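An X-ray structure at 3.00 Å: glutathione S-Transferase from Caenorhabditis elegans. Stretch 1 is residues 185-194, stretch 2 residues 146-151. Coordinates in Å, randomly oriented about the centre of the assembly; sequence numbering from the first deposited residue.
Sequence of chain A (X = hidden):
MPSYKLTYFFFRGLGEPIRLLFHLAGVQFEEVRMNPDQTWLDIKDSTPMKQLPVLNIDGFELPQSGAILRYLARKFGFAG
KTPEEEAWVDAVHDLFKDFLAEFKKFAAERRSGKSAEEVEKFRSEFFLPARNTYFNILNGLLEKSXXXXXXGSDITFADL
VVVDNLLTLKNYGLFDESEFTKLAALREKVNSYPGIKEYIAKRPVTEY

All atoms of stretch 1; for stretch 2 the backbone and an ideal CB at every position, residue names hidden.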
# COMPACT_ATOMS: atom_id res chain seq x y z
N ALA A 185 23.76 7.91 3.04
CA ALA A 185 24.00 8.00 4.47
C ALA A 185 22.98 7.13 5.20
O ALA A 185 23.32 6.40 6.14
CB ALA A 185 23.87 9.44 4.92
N LEU A 186 21.73 7.23 4.77
CA LEU A 186 20.65 6.46 5.36
C LEU A 186 20.96 4.97 5.26
O LEU A 186 21.03 4.28 6.27
CB LEU A 186 19.32 6.77 4.64
CG LEU A 186 18.08 5.95 5.02
CD1 LEU A 186 17.80 6.04 6.51
CD2 LEU A 186 16.89 6.43 4.22
N ARG A 187 21.17 4.50 4.03
CA ARG A 187 21.45 3.10 3.76
C ARG A 187 22.53 2.51 4.66
O ARG A 187 22.47 1.33 5.01
CB ARG A 187 21.84 2.91 2.29
CG ARG A 187 22.22 1.48 1.93
CD ARG A 187 21.89 1.14 0.47
NE ARG A 187 22.46 -0.15 0.07
CZ ARG A 187 23.76 -0.37 -0.10
NH1 ARG A 187 24.64 0.62 0.09
NH2 ARG A 187 24.20 -1.57 -0.45
N GLU A 188 23.51 3.33 5.03
CA GLU A 188 24.57 2.86 5.90
C GLU A 188 24.03 2.60 7.31
O GLU A 188 24.31 1.56 7.91
CB GLU A 188 25.70 3.91 5.96
CG GLU A 188 26.72 3.72 7.07
CD GLU A 188 27.24 2.29 7.16
OE1 GLU A 188 28.09 1.91 6.32
OE2 GLU A 188 26.80 1.56 8.07
N LYS A 189 23.23 3.53 7.82
CA LYS A 189 22.66 3.40 9.15
C LYS A 189 21.83 2.14 9.36
O LYS A 189 21.80 1.59 10.45
CB LYS A 189 21.80 4.62 9.48
CG LYS A 189 22.53 5.75 10.17
CD LYS A 189 21.57 6.84 10.61
CE LYS A 189 22.26 7.83 11.53
NZ LYS A 189 22.73 7.17 12.77
N VAL A 190 21.16 1.69 8.31
CA VAL A 190 20.32 0.52 8.44
C VAL A 190 21.08 -0.81 8.40
O VAL A 190 20.89 -1.67 9.28
CB VAL A 190 19.23 0.52 7.35
CG1 VAL A 190 18.26 -0.63 7.58
CG2 VAL A 190 18.49 1.85 7.37
N ASN A 191 21.93 -0.97 7.39
CA ASN A 191 22.73 -2.18 7.20
C ASN A 191 23.60 -2.50 8.42
O ASN A 191 23.73 -3.66 8.84
CB ASN A 191 23.63 -2.00 5.98
CG ASN A 191 22.85 -1.84 4.70
OD1 ASN A 191 23.31 -1.21 3.75
ND2 ASN A 191 21.65 -2.44 4.65
N SER A 192 24.18 -1.45 8.98
CA SER A 192 25.05 -1.54 10.14
C SER A 192 24.30 -1.68 11.46
O SER A 192 24.88 -2.04 12.48
CB SER A 192 25.93 -0.30 10.21
OG SER A 192 25.14 0.86 10.07
N TYR A 193 23.00 -1.41 11.43
CA TYR A 193 22.20 -1.51 12.64
C TYR A 193 22.36 -2.86 13.33
O TYR A 193 22.26 -3.91 12.70
CB TYR A 193 20.73 -1.28 12.30
CG TYR A 193 19.92 -0.73 13.45
CD1 TYR A 193 19.47 -1.56 14.47
CD2 TYR A 193 19.64 0.64 13.54
CE1 TYR A 193 18.77 -1.06 15.54
CE2 TYR A 193 18.94 1.15 14.62
CZ TYR A 193 18.51 0.30 15.62
OH TYR A 193 17.83 0.81 16.70
N PRO A 194 22.62 -2.85 14.64
CA PRO A 194 22.78 -4.11 15.37
C PRO A 194 21.62 -5.07 15.11
O PRO A 194 20.45 -4.72 15.28
CB PRO A 194 22.87 -3.66 16.83
CG PRO A 194 22.13 -2.35 16.84
CD PRO A 194 22.62 -1.71 15.57
N UNK A 146 16.47 14.22 12.70
CA UNK A 146 17.42 14.48 13.77
C UNK A 146 18.04 13.16 14.20
O UNK A 146 18.96 13.13 15.01
CB UNK A 146 16.75 15.18 14.95
N UNK A 147 17.51 12.07 13.65
CA UNK A 147 18.00 10.75 14.00
C UNK A 147 18.84 10.11 12.91
O UNK A 147 19.65 9.22 13.18
CB UNK A 147 16.82 9.84 14.33
N UNK A 148 18.65 10.58 11.68
CA UNK A 148 19.39 10.01 10.56
C UNK A 148 18.50 9.00 9.87
O UNK A 148 18.85 8.45 8.83
CB UNK A 148 20.70 9.37 11.02
N UNK A 149 17.35 8.74 10.49
CA UNK A 149 16.35 7.82 9.97
C UNK A 149 15.21 8.61 9.36
O UNK A 149 14.88 9.70 9.83
CB UNK A 149 15.84 6.89 11.07
N UNK A 150 14.59 8.07 8.32
CA UNK A 150 13.49 8.75 7.65
C UNK A 150 12.53 9.51 8.57
O UNK A 150 12.28 10.70 8.37
CB UNK A 150 12.69 7.72 6.85
N UNK A 151 11.96 8.82 9.55
CA UNK A 151 11.06 9.48 10.47
C UNK A 151 11.19 8.85 11.85
O UNK A 151 11.53 7.67 11.98
CB UNK A 151 9.62 9.40 9.97

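At position 146 the CB has no atom of stretch 1 within 5.5 Å, so the contact sets no demand and almost any side chain, polar ones included, would do. The residue is N146, which takes no part in the contact.

Position 147 sends its CA-to-CB bond sideways, again with no atom of stretch 1 within 5.5 Å of the CB. What meets the helix here is the backbone: the carbonyl O of 147 lies 3.4 Å from CE of K189. Small or polar residues would suit, though the choice is wide. The OG of S147 stays 6.0 Å from NZ of K189, so the side chain does not touch stretch 1, and its OG is hydrogen-bonded to a residue just outside the stretches.

Position 148 is far more restrictive. Its ideal CB points toward stretch 1 and would fall 2.2 Å from CE of K189, well inside contact distance. The backbone independently argues the same way: with phi 97° and psi -6°, a CB would be jammed against the carbonyl O of 147. Glycine is the natural answer, and G148 it is. Because this residue has no side chain, the loop can come close to the helix, with the CA of G148 6.4 Å from the CA of L186. The G148 O packs 3.5 Å from CD1 of L186 and 3.6 Å from CD of K189, contacts with carbon rather than hydrogen bonds.

At position 149 the CA-to-CB bond runs sideways, and the CB is 5.0 Å from CD1 of L186. Beyond it stretch 1 offers the aliphatic part of K189, a methyl of V190 and the ring of Y193, a surface that a long apolar side chain, such as leucine, methionine or an aromatic, could reach. F149, with chi1 at -70° (m), brings its ring to all three. CD of K189 lies over one face, while CG2 of V190 sits at the edge, 4.4 Å from CE1 of F149. The CZ of F149 approaches CE2 of Y193 to 3.6 Å; these two rings meet rim to rim, with planes at 61° and centroids 6.0 Å apart, so this is not a face-to-face stack.

Position 150 also points sideways, its CB 5.1 Å from CD2 of L186. A branched or flexible aliphatic chain could close that gap. L150, with chi1 m and chi2 t, does so: its CG lies 3.8 Å from CD2 of L186, an apolar contact between two leucines.

Position 151 is out of reach of stretch 1, which leaves its identity open. I151 makes no contact with it.

Stretch 2, residues 146-151: NSGFLI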
# COMPACT_ATOMS: atom_id res chain seq x y z
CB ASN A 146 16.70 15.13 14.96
CG ASN A 146 15.41 14.40 15.34
OD1 ASN A 146 15.42 13.22 15.70
ND2 ASN A 146 14.29 15.12 15.26
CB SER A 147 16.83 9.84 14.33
OG SER A 147 17.32 8.63 14.87
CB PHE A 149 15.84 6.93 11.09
CG PHE A 149 16.85 5.95 11.59
CD1 PHE A 149 17.17 4.83 10.84
CD2 PHE A 149 17.46 6.13 12.82
CE1 PHE A 149 18.10 3.90 11.30
CE2 PHE A 149 18.39 5.21 13.29
CZ PHE A 149 18.71 4.09 12.53
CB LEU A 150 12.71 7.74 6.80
CG LEU A 150 13.45 7.37 5.53
CD1 LEU A 150 12.95 6.04 5.03
CD2 LEU A 150 13.26 8.49 4.51
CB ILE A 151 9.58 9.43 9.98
CG1 ILE A 151 8.95 8.08 10.31
CG2 ILE A 151 9.50 9.71 8.50
CD1 ILE A 151 8.46 7.99 11.74
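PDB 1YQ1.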